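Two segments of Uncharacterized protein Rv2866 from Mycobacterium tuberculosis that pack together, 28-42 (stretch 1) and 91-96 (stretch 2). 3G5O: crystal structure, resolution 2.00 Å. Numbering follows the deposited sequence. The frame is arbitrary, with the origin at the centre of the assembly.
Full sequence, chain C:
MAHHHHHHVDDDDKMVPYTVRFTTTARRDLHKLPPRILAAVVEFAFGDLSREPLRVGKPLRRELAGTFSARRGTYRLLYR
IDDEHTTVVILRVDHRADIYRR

Stretch 1, residues 28-42: RDLHKLPPRILAAVV
Stretch 2 91-96: LRVDHR

How does Arg92 reach the helix? Stretch 2 continues a strand begun earlier, through to His95; Leu91 points away. Arg92 (phi/psi -149/153) leaves sideways and curls back through chi1 to chi3 all m, so NE donates to Asp29 OD2 at 2.8 Å in a salt bridge. Asp29 (m) is helical, buried and aimed toward the strand. Its OD1 accepts from Lys32 NZ at 2.9 Å; Lys32 NZ and Arg92 NH2, like charges 4.1 Å apart, both donate to water 2.

What fixes the register? Val93 N also donates to Asp29 OD2, at 2.9 Å. Asp29 CA and Val93 CA lie 5.6 Å apart, Leu33 CA and His95 CA 7.6 Å, so both stretches advance in the same general direction. Water 1 donates to both Asp29 O and Val93 O.

Why does a valine suit position 93? Its t side chain (phi/psi -131/134) points toward stretch 1, its branched methyls meeting apolar neighbours: CG1 lies 4.0 Å from both Leu33 CD1 and Val41 CG1. Asp94 CA-to-CB points away.

Where does His95 pack? Pro34 occupies the N-cap position of the helix starting at Pro35. His95 (t, -130/128) points toward stretch 1; its flat ring offers a face to Ile37 (m, t), CD1 lying 3.5 Å from the His95 ring centroid. The contact buries 412 Å².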

ATOM      1  N   ARG C  28      20.058 -13.299  -6.159  1.00 21.11           N
ATOM      2  CA  ARG C  28      20.549 -12.120  -6.876  1.00 22.30           C
ATOM      3  C   ARG C  28      20.599 -10.888  -5.992  1.00 22.46           C
ATOM      4  O   ARG C  28      21.561 -10.101  -6.071  1.00 23.37           O
ATOM      5  CB  ARG C  28      19.712 -11.821  -8.121  1.00 23.05           C
ATOM      6  CG  ARG C  28      20.051 -12.797  -9.276  1.00 26.89           C
ATOM      7  CD  ARG C  28      19.575 -12.261 -10.651  1.00 32.82           C
ATOM      8  NE  ARG C  28      18.219 -11.723 -10.660  1.00 35.33           N
ATOM      9  CZ  ARG C  28      17.118 -12.457 -10.832  1.00 37.83           C
ATOM     10  NH1 ARG C  28      17.200 -13.770 -10.996  1.00 38.50           N
ATOM     11  NH2 ARG C  28      15.928 -11.878 -10.827  1.00 39.22           N
ATOM     12  N   ASP C  29      19.576 -10.721  -5.151  1.00 21.83           N
ATOM     13  CA  ASP C  29      19.563  -9.648  -4.143  1.00 21.30           C
ATOM     14  C   ASP C  29      20.737  -9.743  -3.157  1.00 21.20           C
ATOM     15  O   ASP C  29      21.360  -8.729  -2.819  1.00 21.73           O
ATOM     16  CB  ASP C  29      18.251  -9.693  -3.350  1.00 20.02           C
ATOM     17  CG  ASP C  29      17.079  -9.142  -4.110  1.00 22.25           C
ATOM     18  OD1 ASP C  29      17.226  -8.422  -5.147  1.00 23.98           O
ATOM     19  OD2 ASP C  29      15.977  -9.428  -3.643  1.00 20.17           O
ATOM     20  N   LEU C  30      21.033 -10.953  -2.678  1.00 21.79           N
ATOM     21  CA  LEU C  30      22.183 -11.154  -1.764  1.00 23.68           C
ATOM     22  C   LEU C  30      23.466 -10.616  -2.373  1.00 25.23           C
ATOM     23  O   LEU C  30      24.260  -9.953  -1.697  1.00 23.75           O
ATOM     24  CB  LEU C  30      22.413 -12.642  -1.427  1.00 22.85           C
ATOM     25  CG  LEU C  30      21.520 -13.268  -0.393  1.00 24.39           C
ATOM     26  CD1 LEU C  30      21.965 -14.738  -0.203  1.00 25.59           C
ATOM     27  CD2 LEU C  30      21.542 -12.537   0.987  1.00 22.07           C
ATOM     28  N   HIS C  31      23.645 -10.880  -3.667  1.00 28.30           N
ATOM     29  CA  HIS C  31      24.789 -10.335  -4.406  1.00 31.80           C
ATOM     30  C   HIS C  31      24.945  -8.824  -4.406  1.00 32.49           C
ATOM     31  O   HIS C  31      26.047  -8.326  -4.619  1.00 33.81           O
ATOM     32  CB  HIS C  31      24.863 -10.890  -5.838  1.00 33.69           C
ATOM     33  CG  HIS C  31      25.754 -12.084  -5.942  1.00 37.92           C
ATOM     34  ND1 HIS C  31      27.125 -11.997  -5.797  1.00 43.05           N
ATOM     35  CD2 HIS C  31      25.478 -13.396  -6.114  1.00 42.94           C
ATOM     36  CE1 HIS C  31      27.657 -13.201  -5.894  1.00 43.69           C
ATOM     37  NE2 HIS C  31      26.679 -14.069  -6.082  1.00 44.11           N
ATOM     38  N   LYS C  32      23.872  -8.087  -4.164  1.00 31.36           N
ATOM     39  CA  LYS C  32      23.975  -6.645  -4.120  1.00 31.46           C
ATOM     40  C   LYS C  32      24.565  -6.124  -2.813  1.00 30.21           C
ATOM     41  O   LYS C  32      24.837  -4.926  -2.710  1.00 30.70           O
ATOM     42  CB  LYS C  32      22.597  -5.987  -4.309  1.00 32.74           C
ATOM     43  CG  LYS C  32      21.898  -6.371  -5.606  1.00 35.54           C
ATOM     44  CD  LYS C  32      20.648  -5.505  -5.880  1.00 40.20           C
ATOM     45  CE  LYS C  32      19.477  -5.894  -5.010  1.00 39.50           C
ATOM     46  NZ  LYS C  32      18.200  -5.788  -5.786  1.00 38.45           N
ATOM     47  N   LEU C  33      24.682  -6.985  -1.802  1.00 27.37           N
ATOM     48  CA  LEU C  33      25.041  -6.529  -0.457  1.00 24.83           C
ATOM     49  C   LEU C  33      26.550  -6.593  -0.208  1.00 24.60           C
ATOM     50  O   LEU C  33      27.211  -7.541  -0.640  1.00 23.88           O
ATOM     51  CB  LEU C  33      24.359  -7.399   0.599  1.00 23.70           C
ATOM     52  CG  LEU C  33      22.841  -7.477   0.505  1.00 24.08           C
ATOM     53  CD1 LEU C  33      22.242  -8.487   1.517  1.00 19.75           C
ATOM     54  CD2 LEU C  33      22.292  -6.058   0.667  1.00 23.03           C
ATOM     55  N   PRO C  34      27.080  -5.630   0.550  1.00 23.30           N
ATOM     56  CA  PRO C  34      28.467  -5.745   0.969  1.00 22.96           C
ATOM     57  C   PRO C  34      28.629  -6.886   1.982  1.00 22.41           C
ATOM     58  O   PRO C  34      27.644  -7.286   2.632  1.00 21.95           O
ATOM     59  CB  PRO C  34      28.741  -4.400   1.638  1.00 22.35           C
ATOM     60  CG  PRO C  34      27.390  -4.056   2.323  1.00 23.06           C
ATOM     61  CD  PRO C  34      26.371  -4.513   1.221  1.00 24.99           C
ATOM     62  N   PRO C  35      29.860  -7.402   2.132  1.00 22.30           N
ATOM     63  CA  PRO C  35      30.012  -8.658   2.888  1.00 21.87           C
ATOM     64  C   PRO C  35      29.483  -8.710   4.318  1.00 21.63           C
ATOM     65  O   PRO C  35      28.978  -9.784   4.737  1.00 21.32           O
ATOM     66  CB  PRO C  35      31.532  -8.932   2.855  1.00 22.35           C
ATOM     67  CG  PRO C  35      31.986  -8.294   1.542  1.00 22.82           C
ATOM     68  CD  PRO C  35      31.106  -7.023   1.426  1.00 22.70           C
ATOM     69  N   ARG C  36      29.607  -7.637   5.086  1.00 20.59           N
ATOM     70  CA  ARG C  36      29.101  -7.706   6.471  1.00 21.22           C
ATOM     71  C   ARG C  36      27.585  -7.872   6.512  1.00 19.72           C
ATOM     72  O   ARG C  36      27.041  -8.573   7.366  1.00 19.50           O
ATOM     73  CB  ARG C  36      29.430  -6.430   7.294  1.00 22.10           C
ATOM     74  CG  ARG C  36      30.892  -6.287   7.737  1.00 25.28           C
ATOM     75  CD  ARG C  36      31.027  -5.009   8.629  1.00 27.59           C
ATOM     76  NE  ARG C  36      30.179  -5.061   9.835  1.00 28.80           N
ATOM     77  CZ  ARG C  36      30.539  -5.659  10.974  1.00 28.84           C
ATOM     78  NH1 ARG C  36      31.717  -6.261  11.057  1.00 29.46           N
ATOM     79  NH2 ARG C  36      29.734  -5.672  12.024  1.00 29.42           N
ATOM     80  N   ILE C  37      26.897  -7.145   5.645  1.00 19.42           N
ATOM     81  CA  ILE C  37      25.432  -7.168   5.633  1.00 18.92           C
ATOM     82  C   ILE C  37      24.924  -8.502   5.050  1.00 20.15           C
ATOM     83  O   ILE C  37      23.931  -9.098   5.533  1.00 19.37           O
ATOM     84  CB  ILE C  37      24.871  -5.946   4.849  1.00 19.70           C
ATOM     85  CG1 ILE C  37      25.297  -4.647   5.555  1.00 18.84           C
ATOM     86  CG2 ILE C  37      23.341  -6.014   4.760  1.00 17.02           C
ATOM     87  CD1 ILE C  37      24.804  -3.348   4.869  1.00 22.14           C
ATOM     88  N   LEU C  38      25.643  -8.964   4.023  1.00 18.60           N
ATOM     89  CA  LEU C  38      25.356 -10.218   3.385  1.00 19.59           C
ATOM     90  C   LEU C  38      25.438 -11.346   4.441  1.00 19.31           C
ATOM     91  O   LEU C  38      24.490 -12.138   4.577  1.00 18.29           O
ATOM     92  CB  LEU C  38      26.300 -10.438   2.215  1.00 18.82           C
ATOM     93  CG  LEU C  38      25.841 -11.459   1.182  1.00 24.13           C
ATOM     94  CD1 LEU C  38      26.737 -11.409  -0.109  1.00 25.97           C
ATOM     95  CD2 LEU C  38      25.765 -12.870   1.776  1.00 23.75           C
ATOM     96  N   ALA C  39      26.499 -11.335   5.251  1.00 18.95           N
ATOM     97  CA  ALA C  39      26.679 -12.334   6.325  1.00 18.66           C
ATOM     98  C   ALA C  39      25.590 -12.205   7.419  1.00 18.69           C
ATOM     99  O   ALA C  39      25.088 -13.224   7.907  1.00 17.92           O
ATOM    100  CB  ALA C  39      28.086 -12.248   6.928  1.00 19.56           C
ATOM    101  N   ALA C  40      25.196 -10.975   7.758  1.00 18.97           N
ATOM    102  CA  ALA C  40      24.127 -10.782   8.759  1.00 18.90           C
ATOM    103  C   ALA C  40      22.770 -11.347   8.259  1.00 18.95           C
ATOM    104  O   ALA C  40      22.019 -11.969   9.021  1.00 18.84           O
ATOM    105  CB  ALA C  40      23.981  -9.316   9.167  1.00 18.12           C
ATOM    106  N   VAL C  41      22.450 -11.051   7.004  1.00 18.47           N
ATOM    107  CA  VAL C  41      21.237 -11.580   6.387  1.00 18.46           C
ATOM    108  C   VAL C  41      21.219 -13.106   6.414  1.00 18.42           C
ATOM    109  O   VAL C  41      20.205 -13.707   6.747  1.00 17.95           O
ATOM    110  CB  VAL C  41      21.040 -11.079   4.935  1.00 17.36           C
ATOM    111  CG1 VAL C  41      19.890 -11.852   4.245  1.00 18.10           C
ATOM    112  CG2 VAL C  41      20.721  -9.587   4.947  1.00 18.34           C
ATOM    113  N   VAL C  42      22.315 -13.726   5.976  1.00 18.17           N
ATOM    114  CA  VAL C  42      22.430 -15.189   6.005  1.00 18.77           C
ATOM    115  C   VAL C  42      22.246 -15.779   7.409  1.00 19.20           C
ATOM    116  O   VAL C  42      21.543 -16.803   7.588  1.00 18.04           O
ATOM    117  CB  VAL C  42      23.768 -15.672   5.345  1.00 19.63           C
ATOM    118  CG1 VAL C  42      24.107 -17.179   5.690  1.00 18.81           C
ATOM    119  CG2 VAL C  42      23.744 -15.402   3.882  1.00 17.58           C
ATOM    120  N   LEU C  91      11.878 -14.586  -1.041  1.00 16.73           N
ATOM    121  CA  LEU C  91      11.612 -14.074  -2.378  1.00 16.69           C
ATOM    122  C   LEU C  91      12.530 -12.908  -2.699  1.00 16.42           C
ATOM    123  O   LEU C  91      13.002 -12.810  -3.829  1.00 17.74           O
ATOM    124  CB  LEU C  91      10.151 -13.561  -2.459  1.00 15.37           C
ATOM    125  CG  LEU C  91       9.108 -14.553  -1.943  1.00 19.25           C
ATOM    126  CD1 LEU C  91       7.763 -13.906  -2.130  1.00 22.91           C
ATOM    127  CD2 LEU C  91       9.150 -16.005  -2.627  1.00 18.78           C
ATOM    128  N   ARG C  92      12.781 -12.051  -1.711  1.00 17.26           N
ATOM    129  CA  ARG C  92      13.566 -10.833  -1.904  1.00 17.44           C
ATOM    130  C   ARG C  92      14.321 -10.456  -0.637  1.00 17.87           C
ATOM    131  O   ARG C  92      13.874 -10.734   0.506  1.00 17.39           O
ATOM    132  CB  ARG C  92      12.668  -9.627  -2.278  1.00 19.00           C
ATOM    133  CG  ARG C  92      11.821  -9.752  -3.592  1.00 20.62           C
ATOM    134  CD  ARG C  92      12.708  -9.715  -4.861  1.00 22.61           C
ATOM    135  NE  ARG C  92      13.638  -8.575  -4.885  1.00 26.95           N
ATOM    136  CZ  ARG C  92      13.322  -7.367  -5.383  1.00 29.53           C
ATOM    137  NH1 ARG C  92      12.118  -7.130  -5.891  1.00 24.44           N
ATOM    138  NH2 ARG C  92      14.214  -6.389  -5.374  1.00 30.39           N
ATOM    139  N   VAL C  93      15.436  -9.759  -0.841  1.00 16.73           N
ATOM    140  CA  VAL C  93      16.193  -9.147   0.271  1.00 16.81           C
ATOM    141  C   VAL C  93      16.468  -7.701  -0.137  1.00 16.87           C
ATOM    142  O   VAL C  93      16.866  -7.413  -1.300  1.00 16.71           O
ATOM    143  CB  VAL C  93      17.539  -9.882   0.532  1.00 17.48           C
ATOM    144  CG1 VAL C  93      18.280  -9.228   1.724  1.00 17.90           C
ATOM    145  CG2 VAL C  93      17.278 -11.347   0.835  1.00 17.46           C
ATOM    146  N   ASP C  94      16.247  -6.779   0.782  1.00 17.43           N
ATOM    147  CA  ASP C  94      16.506  -5.376   0.460  1.00 18.55           C
ATOM    148  C   ASP C  94      17.228  -4.701   1.641  1.00 18.77           C
ATOM    149  O   ASP C  94      16.925  -4.997   2.828  1.00 18.06           O
ATOM    150  CB  ASP C  94      15.209  -4.650   0.162  1.00 18.31           C
ATOM    151  CG  ASP C  94      15.433  -3.346  -0.664  1.00 24.46           C
ATOM    152  OD1 ASP C  94      16.032  -3.395  -1.775  1.00 28.69           O
ATOM    153  OD2 ASP C  94      14.999  -2.300  -0.204  1.00 25.77           O
ATOM    154  N   HIS C  95      18.132  -3.798   1.308  1.00 18.12           N
ATOM    155  CA  HIS C  95      18.868  -3.042   2.309  1.00 19.09           C
ATOM    156  C   HIS C  95      18.790  -1.579   1.949  1.00 21.15           C
ATOM    157  O   HIS C  95      19.083  -1.213   0.809  1.00 19.83           O
ATOM    158  CB  HIS C  95      20.348  -3.448   2.322  1.00 19.00           C
ATOM    159  CG  HIS C  95      21.191  -2.530   3.149  1.00 20.33           C
ATOM    160  ND1 HIS C  95      22.089  -1.646   2.595  1.00 18.51           N
ATOM    161  CD2 HIS C  95      21.221  -2.318   4.484  1.00 19.20           C
ATOM    162  CE1 HIS C  95      22.661  -0.944   3.559  1.00 21.36           C
ATOM    163  NE2 HIS C  95      22.140  -1.319   4.715  1.00 20.58           N
ATOM    164  N   ARG C  96      18.371  -0.755   2.913  1.00 22.84           N
ATOM    165  CA  ARG C  96      18.273   0.692   2.699  1.00 25.47           C
ATOM    166  C   ARG C  96      18.867   1.373   3.899  1.00 25.34           C
ATOM    167  O   ARG C  96      18.237   1.395   4.970  1.00 24.39           O
ATOM    168  CB  ARG C  96      16.813   1.149   2.591  1.00 26.76           C
ATOM    169  CG  ARG C  96      16.043   0.605   1.427  1.00 32.58           C
ATOM    170  CD  ARG C  96      16.359   1.236   0.057  1.00 41.00           C
ATOM    171  NE  ARG C  96      16.035   0.260  -1.008  1.00 46.19           N
ATOM    172  CZ  ARG C  96      16.613   0.213  -2.212  1.00 50.76           C
ATOM    173  NH1 ARG C  96      17.534   1.111  -2.569  1.00 50.18           N
ATOM    174  NH2 ARG C  96      16.261  -0.739  -3.079  1.00 51.55           N
TER
HETATM  175  O   HOH W   1      19.657  -6.631  -1.335  1.00 28.32           O
HETATM  176  O   HOH W   2      16.489  -5.816  -3.365  1.00 30.68           O